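Local coordinates for protein lipoxygenase (Cyanothece sp., PDB 5EK8) that binds a non-heme iron and probably catalyses the insertion of molecular oxygen into polyunsaturated fatty acids, as a 9R-lipoxygenase, at residues Y370-F375 / T388-I394; L60-T64 / R376-K380; G242-S246 / E583-N587; Q341-I345 / S595-E599. The contacts are given in a common frame with arbitrary orientation. Numbering follows the deposited sequence.

In the fold
Helix 337-377 ties three of the contacts together: contact 4 uses its first turns, contact 1 its last full turns and contact 2 its C-terminal end. The same helix carries the iron ligands His359 and His364 between these points. Contacts 1 and 2 adjoin in sequence, with centres 13 Å apart. Contacts 3 and 4 lie on the opposite side of the chain's centre from contact 2, about 50 Å and 52 Å from it between centres. These two are 11 Å apart and touch directly, Arg245 NH1 meeting Glu599 OE2 at 2.4 Å in a salt bridge. Contact 1 comes nearest the active site, the Ile394 side chain lying about 8 Å from the iron.

Contact 1: Y370-F375 / T388-I394; sequences YAVACF and TPHLKSI
Residues 370-375 are regular helix. Segment 388-394 ends helix 383-391 with a kink, N of Pro389 and His390 lacking bonds to the turn before and Leu391 N and Lys392 N bonding Thr388 O weakly; it turns through Lys392 and Ser393 (phi 71°) into the next helix at Ile394. Ala371 and Leu391 CA are nearest, 4.9 Å apart. Leu391 (mt) is a knob in the hole of Tyr370, Ala371, Cys374 and Phe375: its CD1 is 3.7 Å from Cys374 CB and its CD2 3.9 Å from Ala371 CB. Phe375 (chi1 -78°, chi2 -83°) offers a ring face to Thr388, whose CG2 sits 4.0 Å from the centroid, a CH-pi contact. Ile394, all trans, brings CG2 to 3.6 Å from Ala371 CB; its side chain lies about 5 Å from that of iron ligand His364 and about 8 Å from the iron. This buried, apolar packing of helix 337-377 on helix 383-391 belongs to the helical lipoxygenase domain; Tyr370 reaches helix 549-574, Cys374 touches helix 482-495, and Phe375 stacks with Trp163.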
loop_
_atom_site.group_PDB
_atom_site.type_symbol
_atom_site.label_atom_id
_atom_site.label_comp_id
_atom_site.label_asym_id
_atom_site.label_seq_id
_atom_site.Cartn_x
_atom_site.Cartn_y
_atom_site.Cartn_z
ATOM N N TYR A 370 8.247 1.785 -5.236
ATOM C CA TYR A 370 8.822 0.559 -5.750
ATOM C C TYR A 370 7.966 0.003 -6.868
ATOM O O TYR A 370 8.487 -0.533 -7.839
ATOM C CB TYR A 370 8.973 -0.473 -4.645
ATOM C CG TYR A 370 10.009 -0.103 -3.624
ATOM C CD1 TYR A 370 11.370 -0.193 -3.920
ATOM C CD2 TYR A 370 9.636 0.332 -2.363
ATOM C CE1 TYR A 370 12.330 0.145 -2.983
ATOM C CE2 TYR A 370 10.582 0.674 -1.422
ATOM C CZ TYR A 370 11.927 0.579 -1.736
ATOM O OH TYR A 370 12.854 0.916 -0.782
ATOM N N ALA A 371 6.649 0.128 -6.728
ATOM C CA ALA A 371 5.740 -0.309 -7.785
ATOM C C ALA A 371 6.010 0.441 -9.086
ATOM O O ALA A 371 6.329 -0.167 -10.115
ATOM C CB ALA A 371 4.293 -0.122 -7.360
ATOM N N VAL A 372 5.896 1.763 -9.027
ATOM C CA VAL A 372 6.097 2.602 -10.199
ATOM C C VAL A 372 7.444 2.338 -10.864
ATOM O O VAL A 372 7.503 2.085 -12.069
ATOM C CB VAL A 372 5.993 4.095 -9.846
ATOM C CG1 VAL A 372 6.280 4.939 -11.071
ATOM C CG2 VAL A 372 4.607 4.413 -9.285
ATOM N N ALA A 373 8.520 2.377 -10.079
ATOM C CA ALA A 373 9.851 2.098 -10.619
ATOM C C ALA A 373 9.911 0.720 -11.286
ATOM O O ALA A 373 10.429 0.570 -12.405
ATOM C CB ALA A 373 10.889 2.195 -9.527
ATOM N N CYS A 374 9.367 -0.277 -10.589
ATOM C CA CYS A 374 9.369 -1.655 -11.060
ATOM C C CYS A 374 8.729 -1.790 -12.428
ATOM O O CYS A 374 9.358 -2.269 -13.373
ATOM C CB CYS A 374 8.640 -2.558 -10.064
ATOM S SG CYS A 374 8.273 -4.212 -10.685
ATOM N N PHE A 375 7.474 -1.369 -12.533
ATOM C CA PHE A 375 6.751 -1.485 -13.792
ATOM C C PHE A 375 7.348 -0.576 -14.856
ATOM O O PHE A 375 7.157 -0.797 -16.050
ATOM C CB PHE A 375 5.265 -1.175 -13.594
ATOM C CG PHE A 375 4.493 -2.310 -12.979
ATOM C CD1 PHE A 375 4.022 -3.348 -13.766
ATOM C CD2 PHE A 375 4.251 -2.347 -11.616
ATOM C CE1 PHE A 375 3.318 -4.393 -13.208
ATOM C CE2 PHE A 375 3.548 -3.392 -11.053
ATOM C CZ PHE A 375 3.082 -4.414 -11.851
ATOM N N THR A 388 6.693 -7.961 -9.661
ATOM C CA THR A 388 5.403 -7.463 -10.149
ATOM C C THR A 388 4.139 -7.987 -9.428
ATOM O O THR A 388 3.241 -7.193 -9.140
ATOM C CB THR A 388 5.238 -7.740 -11.659
ATOM O OG1 THR A 388 5.793 -9.020 -11.979
ATOM C CG2 THR A 388 5.955 -6.681 -12.473
ATOM N N PRO A 389 4.052 -9.307 -9.131
ATOM C CA PRO A 389 2.803 -9.760 -8.494
ATOM C C PRO A 389 2.553 -9.164 -7.108
ATOM O O PRO A 389 1.412 -9.137 -6.652
ATOM C CB PRO A 389 2.993 -11.277 -8.390
ATOM C CG PRO A 389 4.456 -11.483 -8.426
ATOM C CD PRO A 389 4.974 -10.434 -9.358
ATOM N N HIS A 390 3.604 -8.689 -6.452
ATOM C CA HIS A 390 3.464 -8.094 -5.130
ATOM C C HIS A 390 3.269 -6.582 -5.207
ATOM O O HIS A 390 2.752 -5.967 -4.276
ATOM C CB HIS A 390 4.687 -8.422 -4.274
ATOM C CG HIS A 390 5.016 -9.879 -4.231
ATOM N ND1 HIS A 390 4.204 -10.810 -3.615
ATOM C CD2 HIS A 390 6.064 -10.575 -4.735
ATOM C CE1 HIS A 390 4.739 -12.009 -3.738
ATOM N NE2 HIS A 390 5.870 -11.894 -4.414
ATOM N N LEU A 391 3.681 -5.987 -6.320
ATOM C CA LEU A 391 3.600 -4.539 -6.484
ATOM C C LEU A 391 2.437 -4.121 -7.371
ATOM O O LEU A 391 2.143 -2.934 -7.499
ATOM C CB LEU A 391 4.911 -3.995 -7.056
ATOM C CG LEU A 391 6.084 -3.940 -6.075
ATOM C CD1 LEU A 391 7.390 -3.690 -6.804
ATOM C CD2 LEU A 391 5.851 -2.867 -5.026
ATOM N N LYS A 392 1.763 -5.097 -7.972
ATOM C CA LYS A 392 0.647 -4.782 -8.850
ATOM C C LYS A 392 -0.541 -4.223 -8.066
ATOM O O LYS A 392 -0.681 -4.476 -6.869
ATOM C CB LYS A 392 0.222 -6.013 -9.659
ATOM C CG LYS A 392 -0.117 -7.255 -8.852
ATOM C CD LYS A 392 -1.366 -7.933 -9.423
ATOM C CE LYS A 392 -1.380 -9.447 -9.201
ATOM N NZ LYS A 392 -1.396 -9.866 -7.773
ATOM N N SER A 393 -1.349 -3.416 -8.751
ATOM C CA SER A 393 -2.636 -2.918 -8.256
ATOM C C SER A 393 -2.569 -1.878 -7.129
ATOM O O SER A 393 -3.591 -1.283 -6.792
ATOM C CB SER A 393 -3.512 -4.095 -7.801
ATOM O OG SER A 393 -3.837 -4.941 -8.892
ATOM N N ILE A 394 -1.389 -1.636 -6.560
ATOM C CA ILE A 394 -1.290 -0.737 -5.406
ATOM C C ILE A 394 -1.555 0.723 -5.791
ATOM O O ILE A 394 -2.084 1.506 -4.987
ATOM C CB ILE A 394 0.086 -0.856 -4.705
ATOM C CG1 ILE A 394 0.038 -0.213 -3.320
ATOM C CG2 ILE A 394 1.200 -0.249 -5.542
ATOM C CD1 ILE A 394 1.351 -0.324 -2.561
#

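Contact 2: L60-T64 / R376-K380; sequences LFSDT and RNLRK
Segment 60-64 finishes strand 53-61 and turns through Ser62, Asp63 and Thr64; segment 376-380 leaves helix 337-377 after Asn377, Leu378 being the first residue with non-helical phi/psi. The backbones stay apart, Phe61 CA to Arg376 CA measuring 9.2 Å, so side chains span the gap. Arg376 (m, t, p, chi4 99°) makes a two-pronged salt bridge with Asp63, whose chi1 is p: NH1 to OD1 2.9 Å and NH2 to OD2 3.0 Å. Its remaining donor NE pairs with Asp491, while NH1 also bonds Trp163 O. Asp63 OD1 additionally accepts from Tyr165 N, and OD2 takes a weak bond from Thr64 N at 2.7 Å. The Phe61 ring (chi1 m) and the Arg376 guanidinium meet face against face, Phe61 CD1 being 3.1 Å from Arg376 NH2. Arg379 NH1 folds back to Arg376 O at a very short 2.4 Å, and Asn377 ND2 bonds Asp491. This polar junction joins the beta domain of strands 53-61 to 152-160, consistent with the PLAT domain of lipoxygenases, to the helical catalytic domain.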
loop_
_atom_site.group_PDB
_atom_site.type_symbol
_atom_site.label_atom_id
_atom_site.label_comp_id
_atom_site.label_asym_id
_atom_site.label_seq_id
_atom_site.Cartn_x
_atom_site.Cartn_y
_atom_site.Cartn_z
ATOM N N LEU A 60 11.481 7.475 -25.694
ATOM C CA LEU A 60 11.924 7.946 -24.386
ATOM C C LEU A 60 10.738 8.117 -23.436
ATOM O O LEU A 60 9.619 8.374 -23.879
ATOM C CB LEU A 60 12.675 9.272 -24.527
ATOM C CG LEU A 60 13.823 9.340 -25.539
ATOM C CD1 LEU A 60 14.366 10.751 -25.625
ATOM C CD2 LEU A 60 14.934 8.372 -25.180
ATOM N N PHE A 61 10.977 7.963 -22.135
ATOM C CA PHE A 61 9.979 8.339 -21.135
ATOM C C PHE A 61 9.653 9.818 -21.297
ATOM O O PHE A 61 10.548 10.627 -21.556
ATOM C CB PHE A 61 10.480 8.082 -19.713
ATOM C CG PHE A 61 10.556 6.633 -19.335
ATOM C CD1 PHE A 61 9.510 6.027 -18.664
ATOM C CD2 PHE A 61 11.685 5.884 -19.624
ATOM C CE1 PHE A 61 9.580 4.700 -18.302
ATOM C CE2 PHE A 61 11.760 4.554 -19.260
ATOM C CZ PHE A 61 10.707 3.963 -18.595
ATOM N N SER A 62 8.386 10.180 -21.135
ATOM C CA SER A 62 7.987 11.577 -21.271
ATOM C C SER A 62 8.496 12.454 -20.119
ATOM O O SER A 62 8.719 13.650 -20.306
ATOM C CB SER A 62 6.464 11.692 -21.373
ATOM O OG SER A 62 5.845 11.209 -20.195
ATOM N N ASP A 63 8.690 11.863 -18.940
ATOM C CA ASP A 63 9.020 12.648 -17.747
ATOM C C ASP A 63 10.512 12.706 -17.409
ATOM O O ASP A 63 10.986 13.727 -16.912
ATOM C CB ASP A 63 8.237 12.132 -16.526
ATOM C CG ASP A 63 8.430 10.641 -16.266
ATOM O OD1 ASP A 63 7.799 10.132 -15.312
ATOM O OD2 ASP A 63 9.193 9.978 -17.000
ATOM N N THR A 64 11.250 11.630 -17.668
ATOM C CA THR A 64 12.686 11.616 -17.383
ATOM C C THR A 64 13.519 11.725 -18.656
ATOM O O THR A 64 14.726 11.962 -18.598
ATOM C CB THR A 64 13.112 10.339 -16.626
ATOM O OG1 THR A 64 12.895 9.188 -17.452
ATOM C CG2 THR A 64 12.328 10.193 -15.326
ATOM N N ARG A 376 8.079 0.445 -14.420
ATOM C CA ARG A 376 8.742 1.334 -15.358
ATOM C C ARG A 376 9.929 0.662 -16.030
ATOM O O ARG A 376 10.156 0.864 -17.220
ATOM C CB ARG A 376 9.207 2.611 -14.663
ATOM C CG ARG A 376 8.169 3.709 -14.604
ATOM C CD ARG A 376 8.705 4.916 -13.837
ATOM N NE ARG A 376 9.694 5.659 -14.608
ATOM C CZ ARG A 376 9.423 6.767 -15.287
ATOM N NH1 ARG A 376 8.195 7.266 -15.281
ATOM N NH2 ARG A 376 10.379 7.384 -15.966
ATOM N N ASN A 377 10.686 -0.136 -15.279
ATOM C CA ASN A 377 11.994 -0.567 -15.778
ATOM C C ASN A 377 12.266 -2.074 -15.847
ATOM O O ASN A 377 13.293 -2.489 -16.384
ATOM C CB ASN A 377 13.091 0.088 -14.931
ATOM C CG ASN A 377 12.997 1.604 -14.928
ATOM O OD1 ASN A 377 13.413 2.263 -15.879
ATOM N ND2 ASN A 377 12.453 2.163 -13.852
ATOM N N LEU A 378 11.364 -2.893 -15.316
ATOM C CA LEU A 378 11.610 -4.335 -15.271
ATOM C C LEU A 378 10.774 -5.105 -16.290
ATOM O O LEU A 378 9.574 -5.300 -16.095
ATOM C CB LEU A 378 11.346 -4.873 -13.863
ATOM C CG LEU A 378 12.268 -4.311 -12.780
ATOM C CD1 LEU A 378 11.996 -4.969 -11.433
ATOM C CD2 LEU A 378 13.730 -4.476 -13.186
ATOM N N ARG A 379 11.417 -5.547 -17.368
ATOM C CA ARG A 379 10.741 -6.300 -18.427
ATOM C C ARG A 379 11.435 -7.625 -18.749
ATOM O O ARG A 379 10.918 -8.696 -18.427
ATOM C CB ARG A 379 10.638 -5.451 -19.695
ATOM C CG ARG A 379 9.364 -4.643 -19.771
ATOM C CD ARG A 379 9.486 -3.475 -20.724
ATOM N NE ARG A 379 8.993 -2.263 -20.085
ATOM C CZ ARG A 379 9.753 -1.222 -19.772
ATOM N NH1 ARG A 379 9.214 -0.167 -19.181
ATOM N NH2 ARG A 379 11.046 -1.230 -20.061
ATOM N N LYS A 380 12.600 -7.551 -19.390
ATOM C CA LYS A 380 13.358 -8.751 -19.746
ATOM C C LYS A 380 13.993 -9.426 -18.531
ATOM O O LYS A 380 14.221 -10.639 -18.529
ATOM C CB LYS A 380 14.446 -8.416 -20.767
ATOM C CG LYS A 380 13.928 -8.151 -22.168
ATOM C CD LYS A 380 15.035 -8.348 -23.195
ATOM C CE LYS A 380 14.531 -8.132 -24.613
ATOM N NZ LYS A 380 15.556 -8.509 -25.623
#

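Contact 3: G242-S246 / E583-N587; sequences GYTRS and ELAYN
Arg245 lays its guanidinium over the start of the Tyr586 side chain, with Tyr586 CB over one face of the group and Arg245 NE 3.3 Å from Tyr586 CD1. The arginine bends to get there, chi1 -46° and chi2 -61° turning the chain before chi3 swings to 129°. At the edge of the guanidinium, NH2 meets Glu583 OE1 at 2.5 Å in a salt bridge, Glu583 being extended with chi1 and chi2 both t. Arg245 NE donates to Thr244 OG1 at 3.0 Å, and NH1 forms a second salt bridge with Glu599, so the arginine serves two carboxylates. Glu583 OE1 also bonds Thr233 OG1.

Both backbones are compact turns. In 242-246, Ser246 N bonds Tyr243 O at 3.1 Å and Ser246 OG reaches the same Tyr243 O at 2.5 Å; Ser246 occupies the N-cap position of helix 247-256. In 583-587, residues 584-586 have helical phi/psi, and Tyr586 N and Asn587 N return to Glu583 O at 3.0 and 3.1 Å. The closest CA pair is Arg245 and Tyr586, 7.7 Å apart. Tyr586 (chi1 t) directs its CA-to-CB bond toward 242-246; its CE1 lies 3.2 Å from Thr244 O, and its side chain also touches Tyr249 and Arg253. The arrangement is a loop-loop contact held by the Arg245-Glu583 salt bridge and by packing of the arginine on Tyr586, joining the connection between helices 232-239 and 247-256 to the long loop before helix 608-623, away from the iron and sodium sites.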
loop_
_atom_site.group_PDB
_atom_site.type_symbol
_atom_site.label_atom_id
_atom_site.label_comp_id
_atom_site.label_asym_id
_atom_site.label_seq_id
_atom_site.Cartn_x
_atom_site.Cartn_y
_atom_site.Cartn_z
ATOM N N GLY A 242 -15.770 -8.504 29.602
ATOM C CA GLY A 242 -14.718 -7.578 29.977
ATOM C C GLY A 242 -13.295 -8.056 29.757
ATOM O O GLY A 242 -12.355 -7.446 30.273
ATOM N N TYR A 243 -13.122 -9.137 29.000
ATOM C CA TYR A 243 -11.782 -9.672 28.782
ATOM C C TYR A 243 -10.910 -8.684 28.005
ATOM O O TYR A 243 -9.743 -8.479 28.340
ATOM C CB TYR A 243 -11.821 -11.021 28.045
ATOM C CG TYR A 243 -10.441 -11.455 27.600
ATOM C CD1 TYR A 243 -9.403 -11.552 28.520
ATOM C CD2 TYR A 243 -10.162 -11.730 26.266
ATOM C CE1 TYR A 243 -8.126 -11.916 28.131
ATOM C CE2 TYR A 243 -8.882 -12.105 25.865
ATOM C CZ TYR A 243 -7.866 -12.195 26.805
ATOM O OH TYR A 243 -6.585 -12.558 26.432
ATOM N N THR A 244 -11.473 -8.064 26.973
ATOM C CA THR A 244 -10.679 -7.191 26.117
ATOM C C THR A 244 -10.307 -5.873 26.791
ATOM O O THR A 244 -9.446 -5.152 26.293
ATOM C CB THR A 244 -11.395 -6.880 24.782
ATOM O OG1 THR A 244 -12.600 -6.142 25.023
ATOM C CG2 THR A 244 -11.707 -8.167 24.036
ATOM N N ARG A 245 -10.938 -5.558 27.920
ATOM C CA ARG A 245 -10.580 -4.349 28.663
ATOM C C ARG A 245 -9.491 -4.629 29.711
ATOM O O ARG A 245 -9.008 -3.709 30.373
ATOM C CB ARG A 245 -11.808 -3.735 29.344
ATOM C CG ARG A 245 -13.046 -3.617 28.470
ATOM C CD ARG A 245 -12.849 -2.734 27.252
ATOM N NE ARG A 245 -13.274 -3.424 26.032
ATOM C CZ ARG A 245 -14.403 -3.184 25.365
ATOM N NH1 ARG A 245 -15.245 -2.254 25.782
ATOM N NH2 ARG A 245 -14.686 -3.875 24.269
ATOM N N SER A 246 -9.094 -5.893 29.842
ATOM C CA SER A 246 -8.112 -6.301 30.851
ATOM C C SER A 246 -6.677 -5.912 30.488
ATOM O O SER A 246 -6.391 -5.572 29.344
ATOM C CB SER A 246 -8.185 -7.811 31.075
ATOM O OG SER A 246 -7.779 -8.510 29.913
ATOM N N GLU A 583 -15.074 -2.210 17.245
ATOM C CA GLU A 583 -15.970 -1.896 18.355
ATOM C C GLU A 583 -15.701 -0.504 18.928
ATOM O O GLU A 583 -14.646 -0.250 19.511
ATOM C CB GLU A 583 -15.843 -2.949 19.454
ATOM C CG GLU A 583 -16.663 -2.645 20.692
ATOM C CD GLU A 583 -16.466 -3.670 21.792
ATOM O OE1 GLU A 583 -15.359 -4.250 21.874
ATOM O OE2 GLU A 583 -17.424 -3.902 22.567
ATOM N N LEU A 584 -16.684 0.375 18.767
ATOM C CA LEU A 584 -16.574 1.789 19.121
ATOM C C LEU A 584 -16.245 2.037 20.588
ATOM O O LEU A 584 -15.452 2.925 20.914
ATOM C CB LEU A 584 -17.874 2.508 18.764
ATOM C CG LEU A 584 -18.282 2.399 17.294
ATOM C CD1 LEU A 584 -19.789 2.544 17.127
ATOM C CD2 LEU A 584 -17.547 3.447 16.473
ATOM N N ALA A 585 -16.850 1.256 21.475
ATOM C CA ALA A 585 -16.624 1.445 22.904
ATOM C C ALA A 585 -15.169 1.165 23.285
ATOM O O ALA A 585 -14.653 1.686 24.277
ATOM C CB ALA A 585 -17.560 0.559 23.704
ATOM N N TYR A 586 -14.515 0.337 22.479
ATOM C CA TYR A 586 -13.184 -0.162 22.792
ATOM C C TYR A 586 -12.089 0.669 22.130
ATOM O O TYR A 586 -10.985 0.808 22.667
ATOM C CB TYR A 586 -13.077 -1.624 22.361
ATOM C CG TYR A 586 -11.697 -2.220 22.477
ATOM C CD1 TYR A 586 -11.162 -2.557 23.713
ATOM C CD2 TYR A 586 -10.929 -2.459 21.345
ATOM C CE1 TYR A 586 -9.895 -3.107 23.818
ATOM C CE2 TYR A 586 -9.666 -3.013 21.439
ATOM C CZ TYR A 586 -9.153 -3.339 22.676
ATOM O OH TYR A 586 -7.890 -3.882 22.769
ATOM N N ASN A 587 -12.404 1.229 20.969
ATOM C CA ASN A 587 -11.408 1.962 20.211
ATOM C C ASN A 587 -11.987 2.893 19.154
ATOM O O ASN A 587 -13.083 2.674 18.646
ATOM C CB ASN A 587 -10.446 0.982 19.545
ATOM C CG ASN A 587 -9.010 1.461 19.596
ATOM O OD1 ASN A 587 -8.753 2.632 19.870
ATOM N ND2 ASN A 587 -8.067 0.559 19.334
#

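Contact 4: Q341-I345 / S595-E599; sequences QAKRI and SFGSE
This is a helix-against-loop packing contact near the N-terminal end of helix 337-377, where the irregular segment 595-599, part of the loop before helix 608-623, wraps past the helix. Segment 341-345 is regular helix, Ile345 N bonding Gln341 O at 3.0 Å, and it presents Gln341, Arg344 and Ile345 to the loop. The closest CA pairs are Gln341 with Phe596 (6.2 Å) and Ile345 with Ser595 (7.2 Å). The loop begins with Ser595 at positive phi (63°) and runs extended through Phe596 and Gly597, the latter at phi 164°, psi 176°.

Ile345 (m, t) sets CD1 over one face of the Phe596 ring, 4.1 Å from its centroid and 23° off the normal, a CH-pi contact; the same CD1 is 3.9 Å from Ser595 CB. Gln341 (chi1 m, chi2 t) lies at the ring edge, OE1 3.4 Å from Phe596 CD1, with its NE2 3.1 Å from Gly597 O. A water bridges the backbones, donating to Gln341 O at 2.9 Å and to Ser595 O at 2.8 Å. Arg344, fully extended, brings NH1 to 3.3 Å from Glu599 CA, while the Glu599 carboxylate pairs with Arg245. Ser595 OG bonds His291 and Asp289, and Phe596 and Ile345 both pack on Ile311 of strand 303-313. The whole is mostly direct van der Waals packing, with that one water between carbonyls, joining a loop to the early turns of the long helix that farther along supplies two iron-binding histidines.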
loop_
_atom_site.group_PDB
_atom_site.type_symbol
_atom_site.label_atom_id
_atom_site.label_comp_id
_atom_site.label_asym_id
_atom_site.label_seq_id
_atom_site.Cartn_x
_atom_site.Cartn_y
_atom_site.Cartn_z
ATOM N N GLN A 341 -9.829 4.112 31.447
ATOM C CA GLN A 341 -9.959 5.233 30.521
ATOM C C GLN A 341 -8.603 5.627 29.926
ATOM O O GLN A 341 -8.510 5.966 28.741
ATOM C CB GLN A 341 -10.613 6.424 31.230
ATOM C CG GLN A 341 -12.092 6.202 31.535
ATOM C CD GLN A 341 -12.590 7.025 32.710
ATOM O OE1 GLN A 341 -11.876 7.876 33.240
ATOM N NE2 GLN A 341 -13.821 6.765 33.130
ATOM N N ALA A 342 -7.556 5.566 30.747
ATOM C CA ALA A 342 -6.198 5.777 30.255
ATOM C C ALA A 342 -5.850 4.742 29.185
ATOM O O ALA A 342 -5.299 5.083 28.129
ATOM C CB ALA A 342 -5.194 5.718 31.399
ATOM N N LYS A 343 -6.181 3.480 29.453
ATOM C CA LYS A 343 -5.893 2.408 28.502
ATOM C C LYS A 343 -6.626 2.625 27.180
ATOM O O LYS A 343 -6.077 2.380 26.099
ATOM C CB LYS A 343 -6.258 1.046 29.096
ATOM C CG LYS A 343 -5.171 0.443 29.969
ATOM C CD LYS A 343 -5.564 -0.933 30.483
ATOM C CE LYS A 343 -6.789 -0.860 31.382
ATOM N NZ LYS A 343 -7.045 -2.146 32.093
ATOM N N ARG A 344 -7.865 3.099 27.263
ATOM C CA ARG A 344 -8.614 3.389 26.045
ATOM C C ARG A 344 -7.974 4.538 25.250
ATOM O O ARG A 344 -7.842 4.461 24.019
ATOM C CB ARG A 344 -10.068 3.722 26.376
ATOM C CG ARG A 344 -10.933 3.980 25.152
ATOM C CD ARG A 344 -12.347 4.301 25.570
ATOM N NE ARG A 344 -13.169 4.782 24.466
ATOM C CZ ARG A 344 -14.295 5.467 24.636
ATOM N NH1 ARG A 344 -14.713 5.754 25.863
ATOM N NH2 ARG A 344 -14.997 5.872 23.586
ATOM N N ILE A 345 -7.581 5.598 25.958
ATOM C CA ILE A 345 -6.927 6.744 25.323
ATOM C C ILE A 345 -5.651 6.317 24.588
ATOM O O ILE A 345 -5.439 6.673 23.416
ATOM C CB ILE A 345 -6.583 7.841 26.348
ATOM C CG1 ILE A 345 -7.862 8.517 26.845
ATOM C CG2 ILE A 345 -5.671 8.882 25.723
ATOM C CD1 ILE A 345 -7.621 9.694 27.756
ATOM N N SER A 595 -12.216 13.344 26.759
ATOM C CA SER A 595 -11.816 11.952 26.551
ATOM C C SER A 595 -11.915 11.090 27.807
ATOM O O SER A 595 -11.613 9.898 27.768
ATOM C CB SER A 595 -10.386 11.880 26.010
ATOM O OG SER A 595 -10.248 12.621 24.814
ATOM N N PHE A 596 -12.330 11.687 28.918
ATOM C CA PHE A 596 -12.429 10.954 30.174
ATOM C C PHE A 596 -13.877 10.727 30.583
ATOM O O PHE A 596 -14.646 11.673 30.753
ATOM C CB PHE A 596 -11.684 11.688 31.288
ATOM C CG PHE A 596 -10.215 11.387 31.334
ATOM C CD1 PHE A 596 -9.755 10.234 31.946
ATOM C CD2 PHE A 596 -9.294 12.262 30.779
ATOM C CE1 PHE A 596 -8.402 9.950 31.998
ATOM C CE2 PHE A 596 -7.936 11.988 30.828
ATOM C CZ PHE A 596 -7.490 10.829 31.438
ATOM N N GLY A 597 -14.237 9.459 30.740
ATOM C CA GLY A 597 -15.581 9.076 31.128
ATOM C C GLY A 597 -15.775 7.605 30.834
ATOM O O GLY A 597 -14.884 6.964 30.275
ATOM N N SER A 598 -16.928 7.067 31.216
ATOM C CA SER A 598 -17.262 5.680 30.908
ATOM C C SER A 598 -17.222 5.453 29.402
ATOM O O SER A 598 -17.408 6.386 28.623
ATOM C CB SER A 598 -18.643 5.322 31.461
ATOM O OG SER A 598 -19.011 4.005 31.097
ATOM N N GLU A 599 -16.987 4.213 28.987
ATOM C CA GLU A 599 -16.878 3.920 27.561
ATOM C C GLU A 599 -18.250 3.825 26.888
ATOM O O GLU A 599 -18.361 3.392 25.741
ATOM C CB GLU A 599 -16.088 2.630 27.338
ATOM C CG GLU A 599 -16.652 1.414 28.033
ATOM C CD GLU A 599 -16.027 0.133 27.530
ATOM O OE1 GLU A 599 -14.898 -0.192 27.951
ATOM O OE2 GLU A 599 -16.661 -0.552 26.700
HETATM O O HOH W 1 -11.083 7.106 27.943
#